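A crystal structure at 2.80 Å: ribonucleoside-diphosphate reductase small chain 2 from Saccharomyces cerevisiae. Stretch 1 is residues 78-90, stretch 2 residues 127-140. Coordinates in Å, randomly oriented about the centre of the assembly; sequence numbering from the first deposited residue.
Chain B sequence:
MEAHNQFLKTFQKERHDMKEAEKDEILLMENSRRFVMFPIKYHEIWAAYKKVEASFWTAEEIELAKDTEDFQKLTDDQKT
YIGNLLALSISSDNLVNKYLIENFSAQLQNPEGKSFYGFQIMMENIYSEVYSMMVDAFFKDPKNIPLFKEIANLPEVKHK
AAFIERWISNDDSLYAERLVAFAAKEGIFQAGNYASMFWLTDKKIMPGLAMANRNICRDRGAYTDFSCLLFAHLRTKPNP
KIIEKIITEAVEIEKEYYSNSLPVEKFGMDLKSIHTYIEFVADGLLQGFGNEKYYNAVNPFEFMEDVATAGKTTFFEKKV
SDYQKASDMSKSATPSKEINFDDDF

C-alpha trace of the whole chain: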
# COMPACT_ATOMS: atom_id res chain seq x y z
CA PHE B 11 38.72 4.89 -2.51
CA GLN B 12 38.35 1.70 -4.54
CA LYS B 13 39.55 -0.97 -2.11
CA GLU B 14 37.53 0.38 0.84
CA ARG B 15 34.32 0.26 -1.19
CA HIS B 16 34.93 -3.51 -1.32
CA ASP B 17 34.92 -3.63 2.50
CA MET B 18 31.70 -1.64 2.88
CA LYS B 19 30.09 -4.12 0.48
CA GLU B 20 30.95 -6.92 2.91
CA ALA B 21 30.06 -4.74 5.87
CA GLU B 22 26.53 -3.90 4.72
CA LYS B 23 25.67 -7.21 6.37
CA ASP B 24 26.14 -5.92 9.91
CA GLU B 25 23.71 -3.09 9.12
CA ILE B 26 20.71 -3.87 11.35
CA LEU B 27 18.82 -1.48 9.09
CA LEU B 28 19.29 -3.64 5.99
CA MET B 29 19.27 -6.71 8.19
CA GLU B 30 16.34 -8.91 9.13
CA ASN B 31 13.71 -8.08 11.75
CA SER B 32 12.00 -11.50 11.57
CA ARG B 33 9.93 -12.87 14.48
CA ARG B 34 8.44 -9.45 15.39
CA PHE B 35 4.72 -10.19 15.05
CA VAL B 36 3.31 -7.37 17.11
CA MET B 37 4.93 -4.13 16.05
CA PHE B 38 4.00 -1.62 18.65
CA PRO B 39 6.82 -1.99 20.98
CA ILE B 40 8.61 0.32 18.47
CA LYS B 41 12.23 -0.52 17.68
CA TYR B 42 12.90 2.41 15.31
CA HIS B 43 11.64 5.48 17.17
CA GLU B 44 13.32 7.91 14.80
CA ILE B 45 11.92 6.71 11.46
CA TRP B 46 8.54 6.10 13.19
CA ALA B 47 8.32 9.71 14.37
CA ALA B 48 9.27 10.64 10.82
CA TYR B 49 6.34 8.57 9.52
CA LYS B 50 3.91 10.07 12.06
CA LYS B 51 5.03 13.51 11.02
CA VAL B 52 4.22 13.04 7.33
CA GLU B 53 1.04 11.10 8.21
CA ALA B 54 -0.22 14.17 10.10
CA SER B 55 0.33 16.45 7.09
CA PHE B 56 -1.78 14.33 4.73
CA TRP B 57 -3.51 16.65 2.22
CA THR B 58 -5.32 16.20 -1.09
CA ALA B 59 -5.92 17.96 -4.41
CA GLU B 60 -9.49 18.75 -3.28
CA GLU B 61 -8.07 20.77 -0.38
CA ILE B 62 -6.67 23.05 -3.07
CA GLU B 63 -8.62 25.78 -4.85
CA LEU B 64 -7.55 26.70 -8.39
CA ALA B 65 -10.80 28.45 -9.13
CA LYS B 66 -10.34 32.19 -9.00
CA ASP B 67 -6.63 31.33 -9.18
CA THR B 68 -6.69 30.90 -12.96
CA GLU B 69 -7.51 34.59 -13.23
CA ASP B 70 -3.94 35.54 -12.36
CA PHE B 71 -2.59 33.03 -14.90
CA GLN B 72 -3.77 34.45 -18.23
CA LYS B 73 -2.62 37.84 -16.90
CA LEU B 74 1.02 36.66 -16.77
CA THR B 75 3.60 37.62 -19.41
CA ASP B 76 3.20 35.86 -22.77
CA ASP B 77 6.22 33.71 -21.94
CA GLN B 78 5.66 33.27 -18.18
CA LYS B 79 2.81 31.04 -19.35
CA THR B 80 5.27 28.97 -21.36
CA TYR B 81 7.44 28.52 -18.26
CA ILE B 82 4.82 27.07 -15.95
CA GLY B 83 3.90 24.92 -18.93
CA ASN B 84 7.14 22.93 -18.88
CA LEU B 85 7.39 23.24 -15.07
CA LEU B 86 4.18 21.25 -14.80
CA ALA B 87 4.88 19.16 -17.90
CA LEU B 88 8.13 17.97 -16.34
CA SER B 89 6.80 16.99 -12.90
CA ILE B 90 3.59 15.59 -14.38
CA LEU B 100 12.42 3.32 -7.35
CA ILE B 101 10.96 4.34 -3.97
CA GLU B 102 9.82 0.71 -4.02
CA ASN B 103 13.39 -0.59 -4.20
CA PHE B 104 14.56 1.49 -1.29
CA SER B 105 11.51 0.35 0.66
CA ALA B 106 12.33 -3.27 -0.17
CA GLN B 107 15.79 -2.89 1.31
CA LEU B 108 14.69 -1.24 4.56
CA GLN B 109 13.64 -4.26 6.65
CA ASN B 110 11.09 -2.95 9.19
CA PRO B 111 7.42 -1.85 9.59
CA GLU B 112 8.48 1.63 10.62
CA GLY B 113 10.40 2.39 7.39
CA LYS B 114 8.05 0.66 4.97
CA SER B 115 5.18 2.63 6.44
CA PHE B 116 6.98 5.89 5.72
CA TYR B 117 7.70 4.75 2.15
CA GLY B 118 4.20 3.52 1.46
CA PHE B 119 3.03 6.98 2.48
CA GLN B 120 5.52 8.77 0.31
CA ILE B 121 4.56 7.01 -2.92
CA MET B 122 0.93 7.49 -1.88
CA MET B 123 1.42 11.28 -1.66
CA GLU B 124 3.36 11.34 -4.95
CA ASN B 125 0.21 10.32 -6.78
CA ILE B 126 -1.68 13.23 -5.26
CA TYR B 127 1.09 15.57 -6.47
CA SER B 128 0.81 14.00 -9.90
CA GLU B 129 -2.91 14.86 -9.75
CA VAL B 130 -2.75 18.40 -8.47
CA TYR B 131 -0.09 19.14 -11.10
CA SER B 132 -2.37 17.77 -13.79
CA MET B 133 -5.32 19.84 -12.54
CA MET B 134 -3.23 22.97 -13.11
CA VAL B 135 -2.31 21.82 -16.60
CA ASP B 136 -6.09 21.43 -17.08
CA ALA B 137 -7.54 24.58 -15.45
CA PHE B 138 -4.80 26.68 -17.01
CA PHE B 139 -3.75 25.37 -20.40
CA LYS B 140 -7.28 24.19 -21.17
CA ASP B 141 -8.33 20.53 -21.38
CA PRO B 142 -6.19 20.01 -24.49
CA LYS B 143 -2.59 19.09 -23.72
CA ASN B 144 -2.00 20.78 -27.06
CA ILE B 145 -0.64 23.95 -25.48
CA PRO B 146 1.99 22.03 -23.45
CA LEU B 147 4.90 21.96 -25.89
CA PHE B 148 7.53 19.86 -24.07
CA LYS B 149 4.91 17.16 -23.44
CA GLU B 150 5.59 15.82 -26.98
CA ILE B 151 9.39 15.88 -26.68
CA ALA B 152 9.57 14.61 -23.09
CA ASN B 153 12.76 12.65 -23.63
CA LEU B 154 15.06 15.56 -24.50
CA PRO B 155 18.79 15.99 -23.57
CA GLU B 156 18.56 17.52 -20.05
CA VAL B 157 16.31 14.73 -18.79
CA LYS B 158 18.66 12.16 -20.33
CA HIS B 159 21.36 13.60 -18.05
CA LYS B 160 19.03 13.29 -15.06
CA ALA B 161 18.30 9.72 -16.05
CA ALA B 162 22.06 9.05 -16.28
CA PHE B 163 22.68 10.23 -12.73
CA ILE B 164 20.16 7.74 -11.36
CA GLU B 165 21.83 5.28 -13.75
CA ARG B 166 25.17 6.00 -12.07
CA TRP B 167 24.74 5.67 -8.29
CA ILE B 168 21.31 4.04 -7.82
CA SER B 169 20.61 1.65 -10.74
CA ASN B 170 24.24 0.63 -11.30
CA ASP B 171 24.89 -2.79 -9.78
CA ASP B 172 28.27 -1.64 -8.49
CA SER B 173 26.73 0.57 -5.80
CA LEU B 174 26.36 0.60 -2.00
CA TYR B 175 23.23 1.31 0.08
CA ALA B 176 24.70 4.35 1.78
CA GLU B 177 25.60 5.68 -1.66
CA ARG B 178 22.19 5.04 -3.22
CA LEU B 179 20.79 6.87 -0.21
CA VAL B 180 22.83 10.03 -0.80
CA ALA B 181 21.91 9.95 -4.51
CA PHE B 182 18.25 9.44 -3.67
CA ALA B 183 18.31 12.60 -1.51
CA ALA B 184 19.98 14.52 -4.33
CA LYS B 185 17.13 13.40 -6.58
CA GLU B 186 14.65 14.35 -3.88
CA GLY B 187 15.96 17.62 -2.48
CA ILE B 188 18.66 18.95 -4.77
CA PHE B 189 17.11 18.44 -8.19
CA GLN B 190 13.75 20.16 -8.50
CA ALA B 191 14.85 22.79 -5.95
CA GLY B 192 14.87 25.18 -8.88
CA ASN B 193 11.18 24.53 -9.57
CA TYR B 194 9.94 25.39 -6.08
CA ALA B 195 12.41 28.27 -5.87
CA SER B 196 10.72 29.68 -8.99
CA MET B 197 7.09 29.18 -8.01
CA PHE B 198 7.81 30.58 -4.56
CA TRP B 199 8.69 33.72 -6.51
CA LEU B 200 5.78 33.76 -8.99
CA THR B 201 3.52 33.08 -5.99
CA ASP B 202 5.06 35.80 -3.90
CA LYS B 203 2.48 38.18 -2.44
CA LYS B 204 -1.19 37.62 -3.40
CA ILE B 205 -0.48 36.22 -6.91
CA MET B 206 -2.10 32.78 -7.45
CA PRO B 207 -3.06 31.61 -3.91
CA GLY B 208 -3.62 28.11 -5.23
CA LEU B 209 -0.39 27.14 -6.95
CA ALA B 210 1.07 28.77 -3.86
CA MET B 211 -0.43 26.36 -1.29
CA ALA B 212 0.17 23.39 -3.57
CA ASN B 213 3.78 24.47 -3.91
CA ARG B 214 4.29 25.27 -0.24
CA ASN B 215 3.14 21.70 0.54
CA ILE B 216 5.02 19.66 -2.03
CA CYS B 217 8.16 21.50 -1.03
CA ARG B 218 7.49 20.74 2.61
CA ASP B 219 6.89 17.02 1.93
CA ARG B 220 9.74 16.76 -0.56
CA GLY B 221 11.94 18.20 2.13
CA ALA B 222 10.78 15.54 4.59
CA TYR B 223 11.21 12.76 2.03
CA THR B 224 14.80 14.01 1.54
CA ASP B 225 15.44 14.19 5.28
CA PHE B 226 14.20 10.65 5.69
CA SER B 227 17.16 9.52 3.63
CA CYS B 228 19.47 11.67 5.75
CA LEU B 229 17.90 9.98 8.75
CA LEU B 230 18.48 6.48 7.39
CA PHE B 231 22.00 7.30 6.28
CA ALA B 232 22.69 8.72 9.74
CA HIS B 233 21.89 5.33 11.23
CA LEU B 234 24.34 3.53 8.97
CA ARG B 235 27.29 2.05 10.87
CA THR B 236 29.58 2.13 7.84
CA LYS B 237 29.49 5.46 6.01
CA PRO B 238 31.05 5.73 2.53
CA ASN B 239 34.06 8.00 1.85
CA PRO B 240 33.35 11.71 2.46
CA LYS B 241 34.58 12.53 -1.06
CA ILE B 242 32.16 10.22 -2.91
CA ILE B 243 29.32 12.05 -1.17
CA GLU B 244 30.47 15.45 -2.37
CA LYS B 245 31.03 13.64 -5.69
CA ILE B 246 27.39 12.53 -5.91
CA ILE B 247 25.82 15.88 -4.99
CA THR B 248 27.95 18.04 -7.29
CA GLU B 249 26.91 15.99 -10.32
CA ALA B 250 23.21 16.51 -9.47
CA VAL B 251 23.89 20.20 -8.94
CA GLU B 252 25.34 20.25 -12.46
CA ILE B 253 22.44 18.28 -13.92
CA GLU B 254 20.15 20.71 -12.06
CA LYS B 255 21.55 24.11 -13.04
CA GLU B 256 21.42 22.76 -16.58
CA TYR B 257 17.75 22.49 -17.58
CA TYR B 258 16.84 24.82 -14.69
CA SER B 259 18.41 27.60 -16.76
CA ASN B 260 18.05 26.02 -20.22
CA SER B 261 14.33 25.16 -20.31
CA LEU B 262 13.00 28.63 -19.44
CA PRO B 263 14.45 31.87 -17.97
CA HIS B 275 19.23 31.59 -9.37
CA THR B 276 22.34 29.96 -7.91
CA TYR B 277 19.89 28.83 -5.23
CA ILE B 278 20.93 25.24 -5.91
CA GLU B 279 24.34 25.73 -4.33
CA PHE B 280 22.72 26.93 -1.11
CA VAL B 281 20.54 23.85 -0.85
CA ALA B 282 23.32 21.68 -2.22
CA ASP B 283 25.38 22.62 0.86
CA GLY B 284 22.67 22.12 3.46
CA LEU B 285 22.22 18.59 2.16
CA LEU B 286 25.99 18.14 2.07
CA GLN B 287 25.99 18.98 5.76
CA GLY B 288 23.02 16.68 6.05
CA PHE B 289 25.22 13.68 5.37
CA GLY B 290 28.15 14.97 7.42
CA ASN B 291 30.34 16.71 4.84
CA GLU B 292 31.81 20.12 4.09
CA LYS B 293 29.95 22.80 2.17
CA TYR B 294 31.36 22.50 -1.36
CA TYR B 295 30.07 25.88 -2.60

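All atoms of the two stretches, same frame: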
# COMPACT_ATOMS: atom_id res chain seq x y z
N GLN B 78 5.77 33.81 -19.54
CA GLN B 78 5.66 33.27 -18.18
C GLN B 78 4.67 32.12 -18.19
O GLN B 78 4.68 31.27 -17.31
CB GLN B 78 5.17 34.35 -17.21
CG GLN B 78 6.19 35.42 -16.90
CD GLN B 78 5.68 36.42 -15.88
OE1 GLN B 78 4.59 36.98 -16.02
NE2 GLN B 78 6.48 36.67 -14.86
N LYS B 79 3.80 32.10 -19.20
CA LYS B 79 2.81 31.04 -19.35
C LYS B 79 3.50 29.81 -19.93
O LYS B 79 3.12 28.67 -19.65
CB LYS B 79 1.71 31.50 -20.30
CG LYS B 79 0.85 32.63 -19.75
CD LYS B 79 -0.08 33.19 -20.83
CE LYS B 79 -1.07 34.19 -20.24
NZ LYS B 79 -0.40 35.16 -19.32
N THR B 80 4.52 30.05 -20.74
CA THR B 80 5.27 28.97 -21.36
C THR B 80 6.11 28.27 -20.29
O THR B 80 6.29 27.05 -20.33
CB THR B 80 6.17 29.52 -22.49
OG1 THR B 80 5.39 30.35 -23.35
CG2 THR B 80 6.77 28.38 -23.30
N TYR B 81 6.62 29.05 -19.34
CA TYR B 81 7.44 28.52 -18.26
C TYR B 81 6.67 27.46 -17.49
O TYR B 81 6.97 26.27 -17.56
CB TYR B 81 7.83 29.65 -17.30
CG TYR B 81 8.70 29.20 -16.16
CD1 TYR B 81 9.83 28.41 -16.40
CD2 TYR B 81 8.43 29.59 -14.85
CE1 TYR B 81 10.67 28.01 -15.36
CE2 TYR B 81 9.26 29.19 -13.80
CZ TYR B 81 10.38 28.40 -14.07
OH TYR B 81 11.21 28.00 -13.06
N ILE B 82 5.69 27.93 -16.74
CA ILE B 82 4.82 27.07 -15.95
C ILE B 82 4.45 25.84 -16.76
O ILE B 82 4.36 24.74 -16.22
CB ILE B 82 3.55 27.83 -15.56
CG1 ILE B 82 3.94 29.03 -14.69
CG2 ILE B 82 2.57 26.91 -14.85
CD1 ILE B 82 2.80 29.97 -14.40
N GLY B 83 4.25 26.03 -18.06
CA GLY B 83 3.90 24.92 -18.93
C GLY B 83 4.86 23.76 -18.76
O GLY B 83 4.44 22.67 -18.39
N ASN B 84 6.14 23.98 -19.02
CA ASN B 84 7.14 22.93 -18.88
C ASN B 84 7.26 22.49 -17.42
O ASN B 84 7.32 21.29 -17.13
CB ASN B 84 8.50 23.43 -19.40
CG ASN B 84 8.46 23.83 -20.87
OD1 ASN B 84 8.24 23.00 -21.76
ND2 ASN B 84 8.68 25.12 -21.13
N LEU B 85 7.30 23.47 -16.52
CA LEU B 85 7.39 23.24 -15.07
C LEU B 85 6.43 22.13 -14.65
O LEU B 85 6.79 21.22 -13.92
CB LEU B 85 7.05 24.53 -14.32
CG LEU B 85 7.27 24.62 -12.81
CD1 LEU B 85 6.38 23.63 -12.08
CD2 LEU B 85 8.73 24.37 -12.51
N LEU B 86 5.19 22.24 -15.11
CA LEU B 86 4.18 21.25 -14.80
C LEU B 86 4.48 20.02 -15.64
O LEU B 86 4.60 18.92 -15.12
CB LEU B 86 2.78 21.76 -15.12
CG LEU B 86 2.34 23.08 -14.47
CD1 LEU B 86 0.86 23.33 -14.77
CD2 LEU B 86 2.58 23.03 -12.98
N ALA B 87 4.61 20.23 -16.94
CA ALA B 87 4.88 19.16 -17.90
C ALA B 87 6.03 18.25 -17.48
O ALA B 87 6.03 17.06 -17.80
CB ALA B 87 5.15 19.74 -19.27
N LEU B 88 7.02 18.80 -16.78
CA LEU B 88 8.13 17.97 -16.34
C LEU B 88 7.60 17.05 -15.23
O LEU B 88 7.44 15.84 -15.42
CB LEU B 88 9.26 18.86 -15.80
CG LEU B 88 9.99 19.66 -16.88
CD1 LEU B 88 11.02 20.58 -16.25
CD2 LEU B 88 10.65 18.70 -17.88
N SER B 89 7.31 17.67 -14.09
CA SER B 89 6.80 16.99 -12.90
C SER B 89 5.68 15.99 -13.19
O SER B 89 5.66 14.87 -12.67
CB SER B 89 6.27 18.04 -11.92
OG SER B 89 7.05 19.22 -11.98
N ILE B 90 4.73 16.41 -14.02
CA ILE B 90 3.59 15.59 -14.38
C ILE B 90 3.99 14.49 -15.35
O ILE B 90 5.13 14.04 -15.33
CB ILE B 90 2.48 16.49 -14.99
CG1 ILE B 90 1.17 15.72 -15.14
CG2 ILE B 90 2.93 17.00 -16.34
CD1 ILE B 90 0.05 16.59 -15.72
N TYR B 127 0.35 14.48 -5.84
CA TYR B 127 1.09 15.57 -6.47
C TYR B 127 0.85 15.46 -7.97
O TYR B 127 0.54 16.43 -8.64
CB TYR B 127 2.60 15.47 -6.17
CG TYR B 127 2.97 15.47 -4.71
CD1 TYR B 127 4.17 14.88 -4.27
CD2 TYR B 127 2.11 16.00 -3.75
CE1 TYR B 127 4.48 14.83 -2.93
CE2 TYR B 127 2.42 15.95 -2.40
CZ TYR B 127 3.60 15.36 -1.99
OH TYR B 127 3.88 15.27 -0.64
N SER B 128 0.99 14.24 -8.49
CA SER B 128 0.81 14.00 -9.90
C SER B 128 -0.59 14.42 -10.36
O SER B 128 -0.80 14.70 -11.53
CB SER B 128 1.07 12.53 -10.21
OG SER B 128 1.38 12.33 -11.59
N GLU B 129 -1.54 14.45 -9.43
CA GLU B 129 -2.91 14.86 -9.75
C GLU B 129 -3.04 16.37 -9.70
O GLU B 129 -3.51 16.99 -10.64
CB GLU B 129 -3.94 14.28 -8.78
CG GLU B 129 -5.38 14.65 -9.18
CD GLU B 129 -6.43 14.24 -8.18
OE1 GLU B 129 -6.32 13.15 -7.58
OE2 GLU B 129 -7.41 14.99 -7.99
N VAL B 130 -2.64 16.96 -8.58
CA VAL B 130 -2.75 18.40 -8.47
C VAL B 130 -2.03 19.05 -9.65
O VAL B 130 -2.58 19.96 -10.27
CB VAL B 130 -2.19 18.92 -7.11
CG1 VAL B 130 -0.90 18.26 -6.79
CG2 VAL B 130 -2.00 20.42 -7.16
N TYR B 131 -0.83 18.57 -9.97
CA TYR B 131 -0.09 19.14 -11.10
C TYR B 131 -0.97 19.09 -12.33
O TYR B 131 -1.16 20.10 -13.00
CB TYR B 131 1.19 18.36 -11.39
CG TYR B 131 2.34 18.66 -10.47
CD1 TYR B 131 2.61 19.95 -10.06
CD2 TYR B 131 3.19 17.64 -10.04
CE1 TYR B 131 3.69 20.24 -9.22
CE2 TYR B 131 4.27 17.91 -9.21
CZ TYR B 131 4.52 19.21 -8.80
OH TYR B 131 5.61 19.48 -7.99
N SER B 132 -1.51 17.92 -12.62
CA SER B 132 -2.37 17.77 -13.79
C SER B 132 -3.51 18.78 -13.78
O SER B 132 -3.74 19.46 -14.77
CB SER B 132 -2.93 16.35 -13.86
OG SER B 132 -1.91 15.40 -14.14
N MET B 133 -4.21 18.90 -12.65
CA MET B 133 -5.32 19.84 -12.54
C MET B 133 -4.93 21.24 -13.01
O MET B 133 -5.73 21.93 -13.64
CB MET B 133 -5.79 19.95 -11.09
CG MET B 133 -6.10 18.64 -10.44
SD MET B 133 -7.25 18.87 -9.12
CE MET B 133 -6.36 20.04 -8.12
N MET B 134 -3.71 21.65 -12.70
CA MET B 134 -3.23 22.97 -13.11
C MET B 134 -3.10 22.99 -14.63
O MET B 134 -3.57 23.92 -15.30
CB MET B 134 -1.90 23.27 -12.43
CG MET B 134 -1.94 22.99 -10.94
SD MET B 134 -0.56 23.66 -10.00
CE MET B 134 -1.43 24.81 -8.93
N VAL B 135 -2.48 21.96 -15.16
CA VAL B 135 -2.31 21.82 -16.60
C VAL B 135 -3.69 21.89 -17.27
O VAL B 135 -3.82 22.38 -18.40
CB VAL B 135 -1.61 20.46 -16.93
CG1 VAL B 135 -1.76 20.12 -18.40
CG2 VAL B 135 -0.13 20.54 -16.56
N ASP B 136 -4.72 21.44 -16.56
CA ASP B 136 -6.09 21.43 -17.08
C ASP B 136 -6.83 22.78 -16.92
O ASP B 136 -7.38 23.31 -17.89
CB ASP B 136 -6.89 20.32 -16.40
CG ASP B 136 -8.09 19.85 -17.22
OD1 ASP B 136 -7.88 19.14 -18.23
OD2 ASP B 136 -9.23 20.20 -16.85
N ALA B 137 -6.85 23.32 -15.71
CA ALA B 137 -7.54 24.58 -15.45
C ALA B 137 -6.85 25.76 -16.12
O ALA B 137 -7.47 26.79 -16.38
CB ALA B 137 -7.63 24.82 -13.95
N PHE B 138 -5.57 25.61 -16.40
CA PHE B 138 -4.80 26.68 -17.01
C PHE B 138 -4.69 26.58 -18.51
O PHE B 138 -5.24 27.40 -19.24
CB PHE B 138 -3.41 26.73 -16.38
CG PHE B 138 -3.41 26.99 -14.90
CD1 PHE B 138 -2.22 27.00 -14.18
CD2 PHE B 138 -4.60 27.27 -14.23
CE1 PHE B 138 -2.21 27.27 -12.82
CE2 PHE B 138 -4.59 27.54 -12.87
CZ PHE B 138 -3.40 27.55 -12.17
N PHE B 139 -3.97 25.57 -18.98
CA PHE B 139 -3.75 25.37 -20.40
C PHE B 139 -4.87 24.59 -21.07
O PHE B 139 -4.64 23.79 -21.98
CB PHE B 139 -2.42 24.66 -20.62
CG PHE B 139 -1.26 25.34 -19.94
CD1 PHE B 139 -1.22 25.47 -18.56
CD2 PHE B 139 -0.23 25.90 -20.69
CE1 PHE B 139 -0.18 26.14 -17.93
CE2 PHE B 139 0.81 26.56 -20.08
CZ PHE B 139 0.84 26.69 -18.69
N LYS B 140 -6.10 24.84 -20.62
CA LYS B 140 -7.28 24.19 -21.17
C LYS B 140 -7.15 22.67 -21.23
O LYS B 140 -6.05 22.13 -21.20
CB LYS B 140 -7.58 24.73 -22.57
CG LYS B 140 -8.99 25.28 -22.74
CD LYS B 140 -10.05 24.28 -22.29
CE LYS B 140 -11.43 24.70 -22.76
NZ LYS B 140 -11.72 26.13 -22.45
O HOH W 1 4.44 12.15 -11.18

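The two stretches meet as a pair of helices, 78-89 and a second that runs from before residue 127, with N-to-C directions 147° apart and axes that come within 9.4 Å of each other. No hydrogen bond crosses between them. The rule of this contact is therefore packing: side chains fill the space between two backbones that already satisfy most of their polar groups internally, and the 558 Å² buried is mostly aliphatic and aromatic surface. Because the helices run in roughly opposite senses, early residues of the first face late residues of the second: Lys79, Ile82 and Gly83 meet Phe139, Leu86 lies nearest Tyr131 along the backbone, and Ile90 lies nearest Ser128.

Among the apolar contacts, Leu86 is the hub. Its CA-to-CB bond points sideways, but with chi1 m and chi2 t the end of the side chain comes nearer to the other helix. There Leu86 CD1 sits 3.5 Å from Val135 CG2 and 3.6 Å from Met134 CB, with a looser approach of 4.4 Å to Phe139 CE1, while Leu86 CD2 lies 4.2 Å from Tyr131 CD1. One leucine thus reaches residues on successive turns. Ile90 uses the same device: a sideways CA-to-CB bond, then an extended t,t side chain that brings CD1 to 4.0 Å from Val135 CG2, while its CB rests 4.3 Å from Tyr131 CB. Val135, pointing toward the first stretch, is shared by both.

The aromatic contacts anchor two regions. Over one face of the Tyr131 ring lies Ser89 CB, 3.8 Å from the ring centroid and 27° off the normal, a CH-pi contact. The serine can offer its methylene in this way while its hydroxyl is occupied within its own helix, where Ser89 OG donates to Leu85 O at 2.8 Å. Phe139 points its CA-to-CB bond toward the first stretch and packs against backbone as well as side chain. Its edge faces a carbonyl, with Lys79 O 3.2 Å from Phe139 CE2, and Ile82 CG2 is 4.2 Å from Phe139 CE1. Gly83 leaves room for this ring: an ideal CB there would stand 3.3 Å from Phe139 CE2, a tight fit, and would also clash with Thr80 O at 2.9 Å within its own helix.

Polar groups play a supporting part. A single water links the stretches near Ile90, donating a weak hydrogen bond to Ser89 O at 3.3 Å and hydrogen-bonding with Ser128 OG at 3.1 Å. Ser132 OG turns back to its own helix and donates to Ser128 O at 2.9 Å, although the modelled hydroxyl is too close to a neighbour for its position to be taken as exact. For a designer, the pattern is economical: a leucine and an isoleucine whose ends reach across, an aromatic ring against a glycine-bearing turn, and serines whose hydroxyls bond locally or through water.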